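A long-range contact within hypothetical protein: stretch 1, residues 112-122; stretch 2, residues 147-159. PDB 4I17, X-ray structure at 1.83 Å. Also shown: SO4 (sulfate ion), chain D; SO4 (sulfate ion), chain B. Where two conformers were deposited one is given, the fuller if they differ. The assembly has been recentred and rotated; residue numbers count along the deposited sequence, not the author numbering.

Stretch 1 112-122: IEKLYAIYYLK
Stretch 2, residues 147-159: TSKKWKTDALYSL

Residues 112-122 are helical throughout, within a longer helix. Residues 149-159 form the start of a second helix, entered through Thr147 and Ser148. The two axes run parallel, 3° apart in direction, and approach to 10.9 Å. The CA atoms of Glu113 and Ser148 lie 7.7 Å apart, those of Ala117 and Trp151 7.0 Å, and those of Leu121 and Ala155 6.8 Å. Partners therefore advance by about one helical turn at a time. The contact buries 435 Å², summed over both sides.

The polar end is built around Glu113, whose CB points toward stretch 2. Its chi1 is m (-75°), chi2 is t (-162°) and chi3 is -7°. This extended chain carries the carboxylate to the backbone just before the second helix. OE2 of Glu113 accepts from Thr147 N at 2.9 Å and from Thr147 OG1 at 2.6 Å. OE1 of Glu113 accepts from Ser148 N at 3.1 Å. Thr147 has chi1 p (67°), which places its hydroxyl on the carboxylate.

Ser148 is the N-cap. Its phi/psi of -61/123 is extended, and the helix follows from Lys149. With chi1 t (166°), its OG accepts from Trp151 N at 3.2 Å, satisfying an amide of the first turn. The same Ser148 OG donates to O1 of the chain D sulfate at 2.9 Å, and Lys149 N donates to O2 of that ion at 2.9 Å. The sulfate thus sits at the N-terminal end of the helix, where free amides favour an anion.

Trp151 is the main apolar knob. Chi1 m (-75°) and chi2 87° lay its indole among Lys114, Ala117, Ile118 and Leu121. Lys114 CA lies over one ring face, and Lys114 CG is 3.7 Å from Trp151 CZ2. Ala117 CB is 3.6 Å from Trp151 CE3; its short side chain lets the ring come close to the first helix. Ile118 has chi1 m (-76°) and chi2 t (157°). Its CB points sideways, but the side chain still brings CG1 to 3.6 Å from Trp151 CH2.

Leu121 is the reciprocal knob, with chi1 m (-67°) and chi2 t (166°). Its CD1 meets the indole edge, 3.8 Å from Trp151 CZ3. The Leu121 side chain sits in the hole formed by Trp151, Asp154, Ala155 and Ser158, with Leu121 CD2 4.1 Å from Ala155 CB. Ser158 has chi1 m (-68°), and its OG donates to Asp154 O at 2.9 Å. The hydroxyl is thereby satisfied within its own helix beside the leucine, with Leu121 CD2 4.3 Å from Ser158 OG.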

ATOM      1  N   ILE A 112      -7.550   2.327   4.517  1.00 32.52           N
ATOM      2  CA  ILE A 112      -6.726   2.856   3.407  1.00 30.27           C
ATOM      3  C   ILE A 112      -5.231   2.798   3.791  1.00 31.85           C
ATOM      4  O   ILE A 112      -4.413   2.373   2.963  1.00 28.69           O
ATOM      5  CB  ILE A 112      -7.128   4.276   2.947  1.00 33.78           C
ATOM      6  CG1 ILE A 112      -8.563   4.299   2.402  1.00 33.49           C
ATOM      7  CG2 ILE A 112      -6.155   4.798   1.855  1.00 35.92           C
ATOM      8  CD1 ILE A 112      -9.072   5.686   2.150  1.00 43.11           C
ATOM      9  N   GLU A 113      -4.871   3.199   5.035  1.00 28.14           N
ATOM     10  CA  GLU A 113      -3.459   3.132   5.446  1.00 28.56           C
ATOM     11  C   GLU A 113      -2.954   1.707   5.404  1.00 29.95           C
ATOM     12  O   GLU A 113      -1.821   1.521   4.968  1.00 27.88           O
ATOM     13  CB  GLU A 113      -3.195   3.728   6.834  1.00 31.05           C
ATOM     14  CG  GLU A 113      -3.225   5.244   6.872  1.00 41.44           C
ATOM     15  CD  GLU A 113      -2.570   5.897   8.079  1.00 60.96           C
ATOM     16  OE1 GLU A 113      -2.159   5.182   9.025  1.00 43.86           O
ATOM     17  OE2 GLU A 113      -2.442   7.142   8.058  1.00 54.46           O
ATOM     18  N   LYS A 114      -3.779   0.706   5.826  1.00 26.50           N
ATOM     19  CA  LYS A 114      -3.345  -0.692   5.803  0.50 25.73           C
ATOM     20  C   LYS A 114      -3.051  -1.123   4.377  1.00 28.56           C
ATOM     21  O   LYS A 114      -1.991  -1.658   4.138  1.00 28.65           O
ATOM     22  CB  LYS A 114      -4.370  -1.642   6.443  0.50 27.23           C
ATOM     23  CG  LYS A 114      -4.424  -1.572   7.966  0.50 24.10           C
ATOM     24  CD  LYS A 114      -5.544  -2.467   8.509  0.50 33.55           C
ATOM     25  CE  LYS A 114      -5.590  -2.513  10.021  0.50 33.64           C
ATOM     26  NZ  LYS A 114      -6.047  -1.229  10.617  0.50 28.57           N
ATOM     27  N   LEU A 115      -3.965  -0.853   3.419  1.00 22.33           N
ATOM     28  CA  LEU A 115      -3.749  -1.250   2.020  1.00 22.00           C
ATOM     29  C   LEU A 115      -2.518  -0.578   1.394  1.00 22.66           C
ATOM     30  O   LEU A 115      -1.749  -1.231   0.670  1.00 22.17           O
ATOM     31  CB  LEU A 115      -4.992  -0.927   1.196  1.00 21.35           C
ATOM     32  CG  LEU A 115      -6.255  -1.643   1.677  1.00 27.50           C
ATOM     33  CD1 LEU A 115      -7.511  -1.027   1.051  1.00 27.93           C
ATOM     34  CD2 LEU A 115      -6.164  -3.141   1.425  1.00 32.56           C
ATOM     35  N   TYR A 116      -2.347   0.707   1.664  1.00 19.61           N
ATOM     36  CA  TYR A 116      -1.218   1.488   1.157  1.00 20.17           C
ATOM     37  C   TYR A 116       0.099   0.900   1.676  1.00 23.71           C
ATOM     38  O   TYR A 116       1.037   0.647   0.919  1.00 20.53           O
ATOM     39  CB  TYR A 116      -1.370   2.944   1.638  1.00 20.74           C
ATOM     40  CG  TYR A 116      -0.282   3.880   1.168  1.00 21.52           C
ATOM     41  CD1 TYR A 116      -0.406   4.580  -0.031  1.00 23.51           C
ATOM     42  CD2 TYR A 116       0.870   4.086   1.930  1.00 24.16           C
ATOM     43  CE1 TYR A 116       0.587   5.462  -0.456  1.00 23.98           C
ATOM     44  CE2 TYR A 116       1.893   4.925   1.483  1.00 23.98           C
ATOM     45  CZ  TYR A 116       1.724   5.640   0.311  1.00 32.95           C
ATOM     46  OH  TYR A 116       2.704   6.495  -0.119  1.00 40.17           O
ATOM     47  N   ALA A 117       0.174   0.736   2.990  1.00 22.04           N
ATOM     48  CA  ALA A 117       1.386   0.229   3.605  1.00 22.08           C
ATOM     49  C   ALA A 117       1.644  -1.213   3.169  1.00 22.49           C
ATOM     50  O   ALA A 117       2.794  -1.538   2.919  1.00 22.26           O
ATOM     51  CB  ALA A 117       1.278   0.325   5.113  1.00 24.15           C
ATOM     52  N   ILE A 118       0.605  -2.075   3.061  1.00 18.81           N
ATOM     53  CA  ILE A 118       0.845  -3.481   2.664  1.00 20.30           C
ATOM     54  C   ILE A 118       1.433  -3.510   1.247  1.00 24.60           C
ATOM     55  O   ILE A 118       2.353  -4.287   0.972  1.00 23.21           O
ATOM     56  CB  ILE A 118      -0.452  -4.331   2.813  1.00 24.29           C
ATOM     57  CG1 ILE A 118      -0.666  -4.613   4.318  1.00 25.75           C
ATOM     58  CG2 ILE A 118      -0.388  -5.666   2.006  1.00 28.28           C
ATOM     59  CD1 ILE A 118      -2.069  -4.931   4.690  1.00 39.02           C
ATOM     60  N   TYR A 119       0.922  -2.654   0.372  1.00 20.49           N
ATOM     61  CA  TYR A 119       1.404  -2.618  -1.014  1.00 20.06           C
ATOM     62  C   TYR A 119       2.923  -2.357  -1.064  1.00 23.40           C
ATOM     63  O   TYR A 119       3.677  -3.071  -1.748  1.00 19.65           O
ATOM     64  CB  TYR A 119       0.662  -1.527  -1.796  1.00 20.80           C
ATOM     65  CG  TYR A 119       1.208  -1.380  -3.194  1.00 22.60           C
ATOM     66  CD1 TYR A 119       0.755  -2.196  -4.227  1.00 25.43           C
ATOM     67  CD2 TYR A 119       2.222  -0.467  -3.476  1.00 24.27           C
ATOM     68  CE1 TYR A 119       1.297  -2.101  -5.514  1.00 25.91           C
ATOM     69  CE2 TYR A 119       2.770  -0.365  -4.753  1.00 25.56           C
ATOM     70  CZ  TYR A 119       2.281  -1.166  -5.775  1.00 31.35           C
ATOM     71  OH  TYR A 119       2.784  -1.055  -7.043  1.00 32.16           O
ATOM     72  N   TYR A 120       3.351  -1.285  -0.375  1.00 19.80           N
ATOM     73  CA  TYR A 120       4.743  -0.893  -0.370  1.00 17.80           C
ATOM     74  C   TYR A 120       5.623  -1.867   0.421  1.00 20.13           C
ATOM     75  O   TYR A 120       6.779  -2.054   0.026  1.00 19.26           O
ATOM     76  CB  TYR A 120       4.902   0.545   0.137  1.00 18.46           C
ATOM     77  CG  TYR A 120       4.596   1.533  -0.973  1.00 19.85           C
ATOM     78  CD1 TYR A 120       5.339   1.535  -2.155  1.00 20.86           C
ATOM     79  CD2 TYR A 120       3.546   2.448  -0.854  1.00 19.88           C
ATOM     80  CE1 TYR A 120       5.078   2.451  -3.176  1.00 22.33           C
ATOM     81  CE2 TYR A 120       3.281   3.372  -1.863  1.00 20.56           C
ATOM     82  CZ  TYR A 120       4.040   3.358  -3.030  1.00 27.73           C
ATOM     83  OH  TYR A 120       3.786   4.251  -4.045  1.00 27.80           O
ATOM     84  N   LEU A 121       5.109  -2.485   1.506  1.00 18.84           N
ATOM     85  CA  LEU A 121       5.938  -3.479   2.225  1.00 19.36           C
ATOM     86  C   LEU A 121       6.166  -4.728   1.337  1.00 23.50           C
ATOM     87  O   LEU A 121       7.262  -5.275   1.314  1.00 22.55           O
ATOM     88  CB  LEU A 121       5.273  -3.882   3.533  1.00 19.66           C
ATOM     89  CG  LEU A 121       5.177  -2.774   4.607  1.00 23.87           C
ATOM     90  CD1 LEU A 121       4.212  -3.175   5.714  1.00 25.74           C
ATOM     91  CD2 LEU A 121       6.531  -2.396   5.139  1.00 26.58           C
ATOM     92  N   LYS A 122       5.136  -5.137   0.589  1.00 21.92           N
ATOM     93  CA  LYS A 122       5.222  -6.286  -0.332  1.00 23.09           C
ATOM     94  C   LYS A 122       6.166  -5.974  -1.488  1.00 25.96           C
ATOM     95  O   LYS A 122       6.959  -6.834  -1.845  1.00 25.16           O
ATOM     96  CB  LYS A 122       3.834  -6.663  -0.861  1.00 25.41           C
ATOM     97  N   THR A 147       0.349   7.481   8.832  1.00 30.68           N
ATOM     98  CA  THR A 147       0.386   8.203  10.106  1.00 30.52           C
ATOM     99  C   THR A 147       0.475   7.237  11.279  1.00 32.98           C
ATOM    100  O   THR A 147       0.925   7.632  12.347  1.00 34.55           O
ATOM    101  CB  THR A 147      -0.847   9.127  10.262  1.00 38.30           C
ATOM    102  OG1 THR A 147      -2.016   8.330  10.375  1.00 40.89           O
ATOM    103  CG2 THR A 147      -0.996  10.102   9.121  1.00 39.48           C
ATOM    104  N   SER A 148       0.057   5.985  11.079  1.00 26.64           N
ATOM    105  CA  SER A 148       0.062   4.934  12.095  1.00 26.03           C
ATOM    106  C   SER A 148       1.485   4.659  12.573  1.00 27.51           C
ATOM    107  O   SER A 148       2.336   4.329  11.741  1.00 24.64           O
ATOM    108  CB  SER A 148      -0.523   3.658  11.503  1.00 28.27           C
ATOM    109  OG  SER A 148      -0.247   2.543  12.332  1.00 35.85           O
ATOM    110  N   LYS A 149       1.744   4.790  13.899  1.00 23.38           N
ATOM    111  CA  LYS A 149       3.073   4.490  14.473  1.00 22.81           C
ATOM    112  C   LYS A 149       3.416   2.994  14.315  1.00 24.35           C
ATOM    113  O   LYS A 149       4.574   2.645  14.111  1.00 21.71           O
ATOM    114  CB  LYS A 149       3.088   4.853  15.965  1.00 25.20           C
ATOM    115  CG  LYS A 149       3.113   6.351  16.250  1.00 43.30           C
ATOM    116  CD  LYS A 149       3.134   6.658  17.769  1.00 54.95           C
ATOM    117  CE  LYS A 149       4.398   6.212  18.480  1.00 71.83           C
ATOM    118  NZ  LYS A 149       4.286   6.335  19.957  1.00 85.53           N
ATOM    119  N   LYS A 150       2.410   2.111  14.408  1.00 23.48           N
ATOM    120  CA  LYS A 150       2.612   0.661  14.273  0.50 23.43           C
ATOM    121  C   LYS A 150       3.098   0.298  12.878  1.00 25.99           C
ATOM    122  O   LYS A 150       4.064  -0.459  12.729  1.00 25.02           O
ATOM    123  CB  LYS A 150       1.318  -0.114  14.605  0.50 27.07           C
ATOM    124  CG  LYS A 150       0.792   0.079  16.037  0.50 40.01           C
ATOM    125  CD  LYS A 150       1.746  -0.403  17.126  0.50 45.24           C
ATOM    126  CE  LYS A 150       1.409   0.154  18.489  0.50 55.40           C
ATOM    127  NZ  LYS A 150       2.458  -0.186  19.490  0.50 63.73           N
ATOM    128  N   TRP A 151       2.440   0.832  11.847  1.00 22.23           N
ATOM    129  CA  TRP A 151       2.818   0.530  10.472  1.00 23.45           C
ATOM    130  C   TRP A 151       4.120   1.184  10.124  1.00 22.56           C
ATOM    131  O   TRP A 151       4.904   0.618   9.357  1.00 22.93           O
ATOM    132  CB  TRP A 151       1.718   0.956   9.522  1.00 24.27           C
ATOM    133  CG  TRP A 151       0.570  -0.000   9.598  1.00 26.84           C
ATOM    134  CD1 TRP A 151      -0.483   0.047  10.470  1.00 31.00           C
ATOM    135  CD2 TRP A 151       0.432  -1.225   8.863  1.00 26.31           C
ATOM    136  NE1 TRP A 151      -1.290  -1.064  10.294  1.00 31.71           N
ATOM    137  CE2 TRP A 151      -0.760  -1.848   9.301  1.00 31.10           C
ATOM    138  CE3 TRP A 151       1.224  -1.881   7.907  1.00 26.68           C
ATOM    139  CZ2 TRP A 151      -1.187  -3.077   8.796  1.00 29.87           C
ATOM    140  CZ3 TRP A 151       0.747  -3.057   7.348  1.00 28.64           C
ATOM    141  CH2 TRP A 151      -0.438  -3.646   7.805  1.00 29.34           C
ATOM    142  N   LYS A 152       4.385   2.367  10.703  1.00 19.33           N
ATOM    143  CA  LYS A 152       5.679   3.021  10.484  1.00 18.12           C
ATOM    144  C   LYS A 152       6.772   2.147  11.068  1.00 20.21           C
ATOM    145  O   LYS A 152       7.846   2.012  10.476  1.00 18.80           O
ATOM    146  CB  LYS A 152       5.712   4.387  11.172  1.00 21.62           C
ATOM    147  CG  LYS A 152       5.120   5.544  10.389  1.00 25.85           C
ATOM    148  CD  LYS A 152       5.619   6.841  11.066  1.00 35.91           C
ATOM    149  CE  LYS A 152       4.770   8.057  10.817  1.00 42.87           C
ATOM    150  NZ  LYS A 152       4.953   8.580   9.432  1.00 44.74           N
ATOM    151  N   THR A 153       6.520   1.590  12.261  1.00 17.09           N
ATOM    152  CA  THR A 153       7.506   0.738  12.933  1.00 17.23           C
ATOM    153  C   THR A 153       7.887  -0.436  12.046  1.00 21.35           C
ATOM    154  O   THR A 153       9.054  -0.740  11.953  1.00 19.52           O
ATOM    155  CB  THR A 153       6.955   0.212  14.253  1.00 22.96           C
ATOM    156  OG1 THR A 153       6.704   1.315  15.110  1.00 24.91           O
ATOM    157  CG2 THR A 153       7.898  -0.780  14.934  1.00 20.34           C
ATOM    158  N   ASP A 154       6.924  -1.139  11.429  1.00 20.74           N
ATOM    159  CA  ASP A 154       7.413  -2.292  10.648  1.00 22.01           C
ATOM    160  C   ASP A 154       8.061  -1.895   9.277  1.00 21.39           C
ATOM    161  O   ASP A 154       8.911  -2.636   8.787  1.00 17.13           O
ATOM    162  CB  ASP A 154       6.326  -3.326  10.524  1.00 26.75           C
ATOM    163  CG  ASP A 154       6.139  -3.973  11.912  1.00 39.75           C
ATOM    164  OD1 ASP A 154       6.927  -4.892  12.255  1.00 38.56           O
ATOM    165  OD2 ASP A 154       5.286  -3.478  12.695  1.00 38.44           O
ATOM    166  N   ALA A 155       7.792  -0.683   8.751  1.00 18.74           N
ATOM    167  CA  ALA A 155       8.526  -0.229   7.556  1.00 17.52           C
ATOM    168  C   ALA A 155       9.978   0.103   7.984  1.00 18.58           C
ATOM    169  O   ALA A 155      10.928  -0.229   7.266  1.00 16.79           O
ATOM    170  CB  ALA A 155       7.843   0.988   6.953  1.00 19.49           C
ATOM    171  N   LEU A 156      10.153   0.740   9.163  1.00 14.12           N
ATOM    172  CA  LEU A 156      11.503   1.078   9.691  1.00 13.62           C
ATOM    173  C   LEU A 156      12.259  -0.165  10.076  1.00 17.68           C
ATOM    174  O   LEU A 156      13.463  -0.252   9.825  1.00 16.17           O
ATOM    175  CB  LEU A 156      11.373   2.021  10.896  1.00 13.39           C
ATOM    176  CG  LEU A 156      10.872   3.401  10.540  1.00 17.30           C
ATOM    177  CD1 LEU A 156      10.431   4.140  11.774  1.00 17.94           C
ATOM    178  CD2 LEU A 156      11.917   4.218   9.783  1.00 18.03           C
ATOM    179  N   TYR A 157      11.567  -1.150  10.683  1.00 15.52           N
ATOM    180  CA  TYR A 157      12.219  -2.413  11.035  1.00 15.01           C
ATOM    181  C   TYR A 157      12.684  -3.149   9.741  1.00 16.34           C
ATOM    182  O   TYR A 157      13.813  -3.679   9.698  1.00 16.69           O
ATOM    183  CB  TYR A 157      11.188  -3.230  11.824  1.00 15.85           C
ATOM    184  CG  TYR A 157      11.593  -4.546  12.454  1.00 18.49           C
ATOM    185  CD1 TYR A 157      12.937  -4.920  12.560  1.00 19.50           C
ATOM    186  CD2 TYR A 157      10.637  -5.391  13.013  1.00 21.72           C
ATOM    187  CE1 TYR A 157      13.300  -6.138  13.144  1.00 20.21           C
ATOM    188  CE2 TYR A 157      10.990  -6.600  13.593  1.00 23.02           C
ATOM    189  CZ  TYR A 157      12.324  -6.958  13.677  1.00 26.05           C
ATOM    190  OH  TYR A 157      12.623  -8.131  14.301  1.00 25.48           O
ATOM    191  N   SER A 158      11.855  -3.129   8.671  1.00 13.38           N
ATOM    192  CA  SER A 158      12.217  -3.744   7.377  1.00 13.99           C
ATOM    193  C   SER A 158      13.448  -3.031   6.796  1.00 16.47           C
ATOM    194  O   SER A 158      14.341  -3.701   6.310  1.00 14.60           O
ATOM    195  CB  SER A 158      11.048  -3.633   6.401  1.00 18.11           C
ATOM    196  OG  SER A 158       9.967  -4.448   6.834  1.00 21.81           O
ATOM    197  N   LEU A 159      13.531  -1.682   6.940  1.00 14.26           N
ATOM    198  CA  LEU A 159      14.707  -0.914   6.467  1.00 13.74           C
ATOM    199  C   LEU A 159      15.936  -1.277   7.281  1.00 17.87           C
ATOM    200  O   LEU A 159      17.027  -1.401   6.723  1.00 17.38           O
ATOM    201  CB  LEU A 159      14.411   0.584   6.565  1.00 14.89           C
ATOM    202  CG  LEU A 159      13.498   1.085   5.428  1.00 18.02           C
ATOM    203  CD1 LEU A 159      12.760   2.348   5.832  1.00 19.11           C
ATOM    204  CD2 LEU A 159      14.317   1.304   4.132  1.00 16.64           C
TER
HETATM  205  S   SO4 D 303      -1.060   3.629  16.138  1.00 65.84           S
HETATM  206  O1  SO4 D 303      -1.372   2.796  14.974  1.00 64.02           O
HETATM  207  O2  SO4 D 303      -0.472   4.928  15.743  1.00 63.23           O
HETATM  208  O3  SO4 D 303      -2.303   3.864  16.879  1.00 67.65           O
HETATM  209  O4  SO4 D 303      -0.120   2.933  17.008  1.00 67.14           O
HETATM  210  S   SO4 B 301       2.140  -4.325  18.310  1.00 68.44           S
HETATM  211  O1  SO4 B 301       2.679  -4.373  16.959  1.00 68.50           O
HETATM  212  O2  SO4 B 301       0.682  -4.255  18.247  1.00 70.94           O
HETATM  213  O3  SO4 B 301       2.531  -5.514  19.060  1.00 66.74           O
HETATM  214  O4  SO4 B 301       2.668  -3.136  18.971  1.00 68.95           O